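PDB 2FB5: hypothetical Membrane Spanning Protein from Bacillus cereus, which catalyses the condensation of two ATP molecules into cyclic di-AMP and is required for efficient spore formation. Local coordinates for residues R169-L174 and I182-E187. Sequence-based numbering, arbitrary orientation.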
ATOM      1  N   ARG A 169      24.076  -3.275  23.119  1.00 26.34           N
ATOM      2  CA  ARG A 169      24.410  -4.533  22.445  1.00 26.37           C
ATOM      3  C   ARG A 169      23.244  -5.523  22.406  1.00 25.58           C
ATOM      4  O   ARG A 169      23.151  -6.323  21.481  1.00 25.60           O
ATOM      5  CB  ARG A 169      25.620  -5.192  23.106  1.00 26.82           C
ATOM      6  CG  ARG A 169      26.917  -4.413  22.969  1.00 29.37           C
ATOM      7  CD  ARG A 169      28.038  -5.135  23.734  1.00 35.04           C
ATOM      8  NE  ARG A 169      28.268  -6.482  23.189  1.00 40.60           N
ATOM      9  CZ  ARG A 169      28.743  -7.519  23.884  1.00 42.97           C
ATOM     10  NH1 ARG A 169      29.052  -7.389  25.174  1.00 44.39           N
ATOM     11  NH2 ARG A 169      28.902  -8.696  23.289  1.00 43.63           N
ATOM     12  N   ALA A 170      22.372  -5.478  23.415  1.00 25.04           N
ATOM     13  CA  ALA A 170      21.193  -6.356  23.468  1.00 24.83           C
ATOM     14  C   ALA A 170      20.145  -5.914  22.448  1.00 24.88           C
ATOM     15  O   ALA A 170      19.492  -6.746  21.808  1.00 24.53           O
ATOM     16  CB  ALA A 170      20.596  -6.363  24.871  1.00 24.52           C
ATOM     17  N   ALA A 171      19.985  -4.598  22.318  1.00 24.33           N
ATOM     18  CA  ALA A 171      19.101  -4.018  21.333  1.00 24.62           C
ATOM     19  C   ALA A 171      19.549  -4.407  19.927  1.00 24.93           C
ATOM     20  O   ALA A 171      18.757  -4.905  19.126  1.00 24.21           O
ATOM     21  CB  ALA A 171      19.071  -2.505  21.481  1.00 24.83           C
ATOM     22  N   ILE A 172      20.826  -4.169  19.639  1.00 24.98           N
ATOM     23  CA  ILE A 172      21.381  -4.512  18.339  1.00 25.42           C
ATOM     24  C   ILE A 172      21.223  -6.007  18.124  1.00 24.81           C
ATOM     25  O   ILE A 172      20.778  -6.435  17.057  1.00 25.66           O
ATOM     26  CB  ILE A 172      22.864  -4.070  18.199  1.00 25.03           C
ATOM     27  CG1 ILE A 172      22.956  -2.541  18.295  1.00 25.37           C
ATOM     28  CG2 ILE A 172      23.446  -4.537  16.869  1.00 25.28           C
ATOM     29  CD1 ILE A 172      24.385  -2.014  18.426  1.00 26.24           C
ATOM     30  N   GLY A 173      21.536  -6.783  19.158  1.00 24.57           N
ATOM     31  CA  GLY A 173      21.524  -8.248  19.081  1.00 23.72           C
ATOM     32  C   GLY A 173      20.159  -8.816  18.739  1.00 23.37           C
ATOM     33  O   GLY A 173      20.044  -9.705  17.897  1.00 22.57           O
ATOM     34  N   LEU A 174      19.108  -8.296  19.382  1.00 22.56           N
ATOM     35  CA  LEU A 174      17.759  -8.749  19.074  1.00 21.92           C
ATOM     36  C   LEU A 174      17.331  -8.296  17.672  1.00 22.27           C
ATOM     37  O   LEU A 174      16.658  -9.043  16.940  1.00 22.04           O
ATOM     38  CB  LEU A 174      16.734  -8.269  20.132  1.00 21.40           C
ATOM     39  CG  LEU A 174      15.335  -8.854  19.891  1.00 20.99           C
ATOM     40  CD1 LEU A 174      15.332 -10.402  19.973  1.00 21.32           C
ATOM     41  CD2 LEU A 174      14.258  -8.234  20.810  1.00 21.29           C
ATOM     42  N   ILE A 182      13.933  -1.891  18.774  1.00 21.24           N
ATOM     43  CA  ILE A 182      14.300  -1.836  20.203  1.00 20.99           C
ATOM     44  C   ILE A 182      14.824  -0.454  20.597  1.00 21.22           C
ATOM     45  O   ILE A 182      15.877  -0.030  20.136  1.00 21.12           O
ATOM     46  CB  ILE A 182      15.312  -2.959  20.620  1.00 21.30           C
ATOM     47  CG1 ILE A 182      14.810  -4.345  20.189  1.00 21.20           C
ATOM     48  CG2 ILE A 182      15.529  -2.980  22.140  1.00 20.28           C
ATOM     49  CD1 ILE A 182      15.379  -4.830  18.836  1.00 24.40           C
ATOM     50  N   LEU A 183      14.079   0.224  21.466  1.00 20.72           N
ATOM     51  CA  LEU A 183      14.446   1.540  21.960  1.00 21.40           C
ATOM     52  C   LEU A 183      15.409   1.407  23.125  1.00 21.76           C
ATOM     53  O   LEU A 183      15.262   0.508  23.960  1.00 21.82           O
ATOM     54  CB  LEU A 183      13.184   2.304  22.415  1.00 20.60           C
ATOM     55  CG  LEU A 183      12.259   2.656  21.241  1.00 24.14           C
ATOM     56  CD1 LEU A 183      10.794   2.603  21.648  1.00 25.98           C
ATOM     57  CD2 LEU A 183      12.598   4.044  20.671  1.00 24.71           C
ATOM     58  N   VAL A 184      16.396   2.304  23.181  1.00 22.57           N
ATOM     59  CA  VAL A 184      17.367   2.335  24.275  1.00 23.17           C
ATOM     60  C   VAL A 184      17.481   3.762  24.816  1.00 23.54           C
ATOM     61  O   VAL A 184      17.468   4.717  24.039  1.00 23.87           O
ATOM     62  CB  VAL A 184      18.778   1.865  23.813  1.00 22.92           C
ATOM     63  CG1 VAL A 184      19.725   1.751  24.989  1.00 23.13           C
ATOM     64  CG2 VAL A 184      18.707   0.523  23.107  1.00 24.68           C
ATOM     65  N   VAL A 185      17.551   3.894  26.142  1.00 24.13           N
ATOM     66  CA  VAL A 185      17.983   5.131  26.806  1.00 24.50           C
ATOM     67  C   VAL A 185      19.275   4.775  27.527  1.00 25.80           C
ATOM     68  O   VAL A 185      19.335   3.797  28.273  1.00 25.50           O
ATOM     69  CB  VAL A 185      16.947   5.699  27.825  1.00 24.95           C
ATOM     70  CG1 VAL A 185      17.430   7.035  28.423  1.00 23.19           C
ATOM     71  CG2 VAL A 185      15.584   5.888  27.179  1.00 23.76           C
ATOM     72  N   SER A 186      20.331   5.530  27.252  1.00 27.53           N
ATOM     73  CA  SER A 186      21.605   5.329  27.944  1.00 29.10           C
ATOM     74  C   SER A 186      21.544   5.875  29.370  1.00 29.92           C
ATOM     75  O   SER A 186      21.140   7.015  29.586  1.00 30.26           O
ATOM     76  CB  SER A 186      22.747   6.007  27.184  1.00 29.08           C
ATOM     77  OG  SER A 186      23.915   6.046  27.990  1.00 30.07           O
ATOM     78  N   GLU A 187      21.949   5.060  30.334  1.00 31.85           N
ATOM     79  CA  GLU A 187      22.065   5.507  31.727  1.00 34.23           C
ATOM     80  C   GLU A 187      23.235   6.480  31.943  1.00 34.96           C
ATOM     81  O   GLU A 187      23.243   7.241  32.908  1.00 35.01           O
ATOM     82  CB  GLU A 187      22.177   4.319  32.679  1.00 33.59           C
ATOM     83  CG  GLU A 187      23.396   3.428  32.462  1.00 36.40           C
ATOM     84  CD  GLU A 187      23.475   2.281  33.458  1.00 36.97           C
ATOM     85  OE1 GLU A 187      22.857   2.376  34.539  1.00 42.30           O
ATOM     86  OE2 GLU A 187      24.161   1.281  33.161  1.00 41.59           O
TER
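Ala-171 meets the strand with its methyl group set against two branched side chains at once, Ile-182 and Val-184, which stand two residues apart on the same face of the sheet. CB of Ala-171 lies 3.6 Å from CG2 of Ile-182 and 3.5 Å from CG2 of Val-184, the latter a snug fit for two methyl carbons. The Val-184 branch that touches is the one beside its own backbone N. With so small a residue at the point of contact, the helix comes close: the CA atoms of Ala-171 and Ile-182 are 5.4 Å apart and the segment axes approach to 8.4 Å.

Ile-182 divides its side chain between two successive levels of the helix. CG2, anti to the backbone N, faces Ala-171, while CG1 lies anti to the carbonyl carbon (chi1 -52°), and a chi2 of 96° brings CD1 to Leu-174. There CD1 of Ile-182 rests 3.9 Å from CB of Leu-174, and CD2 of the leucine reaches over to CG1 of Ile-182 at 4.0 Å; the two side chains cross at roughly a right angle. CD1 of Ile-182 also packs 3.4 Å from the carbonyl O of Ala-171. The whole interface is apolar in its side chains, buried and modest, at 190 Å².

The helix and strand run antiparallel (171°), joined by a short connection in which Ser-178 OG hydrogen-bonds to Leu-174 O. Helix 166-175 packs on a face of the mixed sheet in the DisA-type nucleotide-binding domain, over strand 181-185 and its two hydrogen-bonded neighbours, 94-98 and 192-196. Ala-171 extends the packing onto both neighbours, touching Leu-95 and Ala-195, while Leu-174 reaches Val-97.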